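Long-range contact in anaphase-promoting complex subunit cut9 (Schizosaccharomyces pombe, PDB 2XPI), which serves as a tetratricopeptide-repeat subunit of the anaphase-promoting complex, the E3 ubiquitin ligase that controls progression through mitosis and G1: residues M491-L502 with T518-L529. Numbering follows the deposited sequence.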
loop_
_atom_site.group_PDB
_atom_site.type_symbol
_atom_site.label_atom_id
_atom_site.label_comp_id
_atom_site.label_asym_id
_atom_site.label_seq_id
_atom_site.Cartn_x
_atom_site.Cartn_y
_atom_site.Cartn_z
ATOM N N MET A 491 -52.662 -28.992 -21.419
ATOM C CA MET A 491 -52.778 -27.790 -22.212
ATOM C C MET A 491 -53.501 -26.693 -21.443
ATOM O O MET A 491 -53.112 -25.521 -21.495
ATOM C CB MET A 491 -53.463 -28.101 -23.535
ATOM C CG MET A 491 -52.649 -29.050 -24.380
ATOM S SD MET A 491 -50.951 -28.464 -24.477
ATOM C CE MET A 491 -50.063 -29.946 -24.977
ATOM N N GLN A 492 -54.541 -27.073 -20.711
ATOM C CA GLN A 492 -55.323 -26.093 -19.976
ATOM C C GLN A 492 -54.445 -25.295 -19.023
ATOM O O GLN A 492 -54.429 -24.058 -19.074
ATOM C CB GLN A 492 -56.474 -26.749 -19.225
ATOM C CG GLN A 492 -57.273 -25.768 -18.388
ATOM C CD GLN A 492 -57.870 -24.627 -19.205
ATOM O OE1 GLN A 492 -57.569 -24.464 -20.391
ATOM N NE2 GLN A 492 -58.731 -23.833 -18.570
ATOM N N THR A 493 -53.710 -26.000 -18.169
ATOM C CA THR A 493 -52.766 -25.358 -17.255
ATOM C C THR A 493 -51.707 -24.523 -18.007
ATOM O O THR A 493 -51.469 -23.356 -17.677
ATOM C CB THR A 493 -52.103 -26.390 -16.322
ATOM O OG1 THR A 493 -53.123 -27.064 -15.565
ATOM C CG2 THR A 493 -51.107 -25.717 -15.368
ATOM N N ALA A 494 -51.092 -25.106 -19.033
ATOM C CA ALA A 494 -50.203 -24.332 -19.897
ATOM C C ALA A 494 -50.824 -23.003 -20.338
ATOM O O ALA A 494 -50.182 -21.976 -20.244
ATOM C CB ALA A 494 -49.761 -25.145 -21.103
ATOM N N ILE A 495 -52.068 -23.012 -20.815
ATOM C CA ILE A 495 -52.702 -21.776 -21.278
ATOM C C ILE A 495 -52.831 -20.775 -20.140
ATOM O O ILE A 495 -52.581 -19.579 -20.319
ATOM C CB ILE A 495 -54.094 -22.044 -21.881
ATOM C CG1 ILE A 495 -53.960 -22.492 -23.336
ATOM C CG2 ILE A 495 -54.985 -20.811 -21.780
ATOM C CD1 ILE A 495 -55.072 -23.413 -23.781
ATOM N N ASN A 496 -53.217 -21.264 -18.964
ATOM C CA ASN A 496 -53.371 -20.390 -17.805
ATOM C C ASN A 496 -52.048 -19.731 -17.430
ATOM O O ASN A 496 -51.987 -18.536 -17.138
ATOM C CB ASN A 496 -53.945 -21.162 -16.613
ATOM C CG ASN A 496 -55.309 -21.777 -16.913
ATOM O OD1 ASN A 496 -55.678 -22.792 -16.324
ATOM N ND2 ASN A 496 -56.064 -21.165 -17.829
ATOM N N HIS A 497 -50.981 -20.520 -17.450
ATOM C CA HIS A 497 -49.668 -20.005 -17.125
ATOM C C HIS A 497 -49.191 -18.983 -18.146
ATOM O O HIS A 497 -48.783 -17.886 -17.771
ATOM C CB HIS A 497 -48.672 -21.143 -16.954
ATOM C CG HIS A 497 -48.749 -21.796 -15.612
ATOM N ND1 HIS A 497 -48.517 -23.141 -15.418
ATOM C CD2 HIS A 497 -49.036 -21.284 -14.390
ATOM C CE1 HIS A 497 -48.653 -23.428 -14.135
ATOM N NE2 HIS A 497 -48.964 -22.319 -13.489
ATOM N N PHE A 498 -49.247 -19.325 -19.428
ATOM C CA PHE A 498 -48.926 -18.355 -20.473
ATOM C C PHE A 498 -49.742 -17.070 -20.397
ATOM O O PHE A 498 -49.194 -15.976 -20.563
ATOM C CB PHE A 498 -49.081 -18.970 -21.850
ATOM C CG PHE A 498 -48.194 -20.140 -22.071
ATOM C CD1 PHE A 498 -46.893 -20.123 -21.610
ATOM C CD2 PHE A 498 -48.656 -21.261 -22.724
ATOM C CE1 PHE A 498 -46.075 -21.187 -21.809
ATOM C CE2 PHE A 498 -47.837 -22.327 -22.923
ATOM C CZ PHE A 498 -46.546 -22.294 -22.465
ATOM N N GLN A 499 -51.044 -17.190 -20.157
ATOM C CA GLN A 499 -51.894 -16.005 -20.084
ATOM C C GLN A 499 -51.493 -15.106 -18.920
ATOM O O GLN A 499 -51.649 -13.889 -18.979
ATOM C CB GLN A 499 -53.375 -16.382 -19.995
ATOM C CG GLN A 499 -54.028 -16.634 -21.336
ATOM C CD GLN A 499 -55.393 -17.316 -21.216
ATOM O OE1 GLN A 499 -56.119 -17.448 -22.211
ATOM N NE2 GLN A 499 -55.744 -17.755 -20.003
ATOM N N ASN A 500 -50.965 -15.707 -17.861
ATOM C CA ASN A 500 -50.555 -14.933 -16.700
ATOM C C ASN A 500 -49.182 -14.303 -16.824
ATOM O O ASN A 500 -48.939 -13.243 -16.257
ATOM C CB ASN A 500 -50.673 -15.757 -15.428
ATOM C CG ASN A 500 -51.844 -15.326 -14.594
ATOM O OD1 ASN A 500 -52.954 -15.834 -14.747
ATOM N ND2 ASN A 500 -51.618 -14.343 -13.732
ATOM N N ALA A 501 -48.284 -14.952 -17.559
ATOM C CA ALA A 501 -47.019 -14.328 -17.909
ATOM C C ALA A 501 -47.338 -13.034 -18.645
ATOM O O ALA A 501 -46.895 -11.965 -18.247
ATOM C CB ALA A 501 -46.196 -15.245 -18.798
ATOM N N LEU A 502 -48.128 -13.148 -19.716
ATOM C CA LEU A 502 -48.566 -12.000 -20.519
ATOM C C LEU A 502 -49.196 -10.885 -19.694
ATOM O O LEU A 502 -48.878 -9.709 -19.888
ATOM C CB LEU A 502 -49.540 -12.443 -21.603
ATOM C CG LEU A 502 -48.923 -12.956 -22.909
ATOM C CD1 LEU A 502 -47.385 -12.878 -22.903
ATOM C CD2 LEU A 502 -49.429 -14.368 -23.251
ATOM N N THR A 518 -43.524 -16.443 -25.658
ATOM C CA THR A 518 -44.683 -16.740 -24.821
ATOM C C THR A 518 -45.991 -16.706 -25.625
ATOM O O THR A 518 -46.817 -17.606 -25.502
ATOM C CB THR A 518 -44.755 -15.801 -23.603
ATOM O OG1 THR A 518 -43.593 -16.010 -22.808
ATOM C CG2 THR A 518 -45.970 -16.085 -22.752
ATOM N N TRP A 519 -46.159 -15.680 -26.456
ATOM C CA TRP A 519 -47.328 -15.574 -27.322
ATOM C C TRP A 519 -47.435 -16.795 -28.218
ATOM O O TRP A 519 -48.480 -17.433 -28.296
ATOM C CB TRP A 519 -47.233 -14.324 -28.187
ATOM C CG TRP A 519 -47.730 -13.098 -27.516
ATOM C CD1 TRP A 519 -46.985 -12.039 -27.085
ATOM C CD2 TRP A 519 -49.092 -12.799 -27.176
ATOM N NE1 TRP A 519 -47.801 -11.093 -26.511
ATOM C CE2 TRP A 519 -49.099 -11.532 -26.561
ATOM C CE3 TRP A 519 -50.308 -13.475 -27.345
ATOM C CZ2 TRP A 519 -50.276 -10.928 -26.101
ATOM C CZ3 TRP A 519 -51.483 -12.866 -26.895
ATOM C CH2 TRP A 519 -51.451 -11.607 -26.278
ATOM N N ALA A 520 -46.342 -17.123 -28.897
ATOM C CA ALA A 520 -46.331 -18.308 -29.736
ATOM C C ALA A 520 -46.574 -19.525 -28.857
ATOM O O ALA A 520 -47.317 -20.411 -29.251
ATOM C CB ALA A 520 -45.037 -18.430 -30.496
ATOM N N ASN A 521 -45.985 -19.564 -27.662
ATOM C CA ASN A 521 -46.283 -20.657 -26.736
ATOM C C ASN A 521 -47.787 -20.815 -26.496
ATOM O O ASN A 521 -48.336 -21.908 -26.593
ATOM C CB ASN A 521 -45.564 -20.486 -25.389
ATOM C CG ASN A 521 -44.069 -20.748 -25.478
ATOM O OD1 ASN A 521 -43.566 -21.226 -26.496
ATOM N ND2 ASN A 521 -43.350 -20.436 -24.405
ATOM N N LEU A 522 -48.449 -19.721 -26.167
ATOM C CA LEU A 522 -49.880 -19.746 -25.933
ATOM C C LEU A 522 -50.584 -20.248 -27.190
ATOM O O LEU A 522 -51.538 -21.018 -27.112
ATOM C CB LEU A 522 -50.352 -18.342 -25.598
ATOM C CG LEU A 522 -51.824 -18.129 -25.309
ATOM C CD1 LEU A 522 -52.193 -18.754 -23.979
ATOM C CD2 LEU A 522 -52.099 -16.627 -25.316
ATOM N N GLY A 523 -50.098 -19.818 -28.353
ATOM C CA GLY A 523 -50.607 -20.314 -29.621
ATOM C C GLY A 523 -50.458 -21.814 -29.825
ATOM O O GLY A 523 -51.315 -22.442 -30.441
ATOM N N HIS A 524 -49.366 -22.390 -29.320
ATOM C CA HIS A 524 -49.112 -23.831 -29.422
ATOM C C HIS A 524 -50.002 -24.631 -28.474
ATOM O O HIS A 524 -50.421 -25.736 -28.791
ATOM C CB HIS A 524 -47.642 -24.157 -29.145
ATOM C CG HIS A 524 -46.754 -24.020 -30.340
ATOM N ND1 HIS A 524 -45.784 -23.048 -30.440
ATOM C CD2 HIS A 524 -46.696 -24.725 -31.492
ATOM C CE1 HIS A 524 -45.162 -23.161 -31.598
ATOM N NE2 HIS A 524 -45.694 -24.177 -32.254
ATOM N N ALA A 525 -50.283 -24.077 -27.301
ATOM C CA ALA A 525 -51.230 -24.699 -26.393
ATOM C C ALA A 525 -52.606 -24.752 -27.047
ATOM O O ALA A 525 -53.324 -25.728 -26.919
ATOM C CB ALA A 525 -51.291 -23.936 -25.077
ATOM N N TYR A 526 -52.961 -23.698 -27.767
ATOM C CA TYR A 526 -54.271 -23.587 -28.398
ATOM C C TYR A 526 -54.471 -24.556 -29.557
ATOM O O TYR A 526 -55.562 -25.098 -29.716
ATOM C CB TYR A 526 -54.508 -22.164 -28.901
ATOM C CG TYR A 526 -54.926 -21.134 -27.865
ATOM C CD1 TYR A 526 -54.561 -19.797 -28.016
ATOM C CD2 TYR A 526 -55.708 -21.479 -26.764
ATOM C CE1 TYR A 526 -54.942 -18.836 -27.105
ATOM C CE2 TYR A 526 -56.108 -20.511 -25.838
ATOM C CZ TYR A 526 -55.711 -19.186 -26.018
ATOM O OH TYR A 526 -56.068 -18.196 -25.116
ATOM N N ARG A 527 -53.456 -24.766 -30.392
ATOM C CA ARG A 527 -53.643 -25.727 -31.478
ATOM C C ARG A 527 -53.773 -27.134 -30.923
ATOM O O ARG A 527 -54.425 -27.986 -31.521
ATOM C CB ARG A 527 -52.531 -25.666 -32.520
ATOM C CG ARG A 527 -51.157 -25.609 -31.939
ATOM C CD ARG A 527 -50.115 -25.683 -33.037
ATOM N NE ARG A 527 -49.813 -27.066 -33.377
ATOM C CZ ARG A 527 -48.919 -27.809 -32.731
ATOM N NH1 ARG A 527 -48.236 -27.300 -31.705
ATOM N NH2 ARG A 527 -48.714 -29.069 -33.106
ATOM N N LYS A 528 -53.147 -27.374 -29.775
ATOM C CA LYS A 528 -53.250 -28.663 -29.104
ATOM C C LYS A 528 -54.681 -28.914 -28.671
ATOM O O LYS A 528 -55.184 -30.017 -28.812
ATOM C CB LYS A 528 -52.340 -28.705 -27.888
ATOM C CG LYS A 528 -50.882 -28.901 -28.223
ATOM C CD LYS A 528 -50.587 -30.347 -28.571
ATOM C CE LYS A 528 -49.696 -30.384 -29.776
ATOM N NZ LYS A 528 -50.257 -29.429 -30.790
ATOM N N LEU A 529 -55.330 -27.889 -28.131
ATOM C CA LEU A 529 -56.731 -27.990 -27.777
ATOM C C LEU A 529 -57.607 -27.768 -28.999
ATOM O O LEU A 529 -58.815 -27.603 -28.875
ATOM C CB LEU A 529 -57.094 -26.976 -26.705
ATOM C CG LEU A 529 -56.588 -27.264 -25.301
ATOM C CD1 LEU A 529 -57.118 -26.219 -24.343
ATOM C CD2 LEU A 529 -57.023 -28.646 -24.876
#
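F498 and L522 interlock as reciprocal knobs at the middle of this helix pair: F498 enters a hole formed by T518, N521, L522 and A525, and L522 one formed by I495, F498, Q499 and L502. The axes of the two helical segments approach to 9.1 Å at 157° between their N-to-C directions, a nearly antiparallel packing.

The aromatic evidence is two CH-pi contacts. N521 CB lies over one face of the F498 ring, 3.7 Å from its centroid, while A525 CB sits at that ring's edge. CG of F498 lies opposite the carbonyl carbon (chi1 -60°), a setting that carries the ring into the hole where N521 CB meets its face. Replacing F498 by alanine is likely to leave the hole beside L522 and A525 unfilled and to take from N521 CB the ring face it covers. L502 CG rests over the six-membered ring of W519, 4.1 Å from the centroid of that ring and offset toward the rim.

Apolar contacts extend the interface both ways. I495 CG1 meets A525 CB at 3.5 Å, and I495 CD1 reaches both Y526 CD2 and L529 CD1. M491, bent at chi2, crosses the aliphatic part of K528 at a slant, its CE 3.5 Å from K528 CG; at the other end L502 CD1 meets T518 CG2 tip to tip at 3.5 Å.

One side-chain hydrogen bond spans the pair: Y526 OH donates to Q499 OE1 at 3.0 Å, the hydroxyl standing 24° off the carbonyl plane of Q499. The N521 amide instead bonds through OD1 and ND2 to the backbone of another protein's chain, and outside this helix pair R527 NH2 forms a salt bridge to an acidic side chain of that other chain.

Thus the second helix of TPR 12 packs on the first of TPR 13, the inter-repeat stacking by which tetratricopeptide repeats build a superhelix.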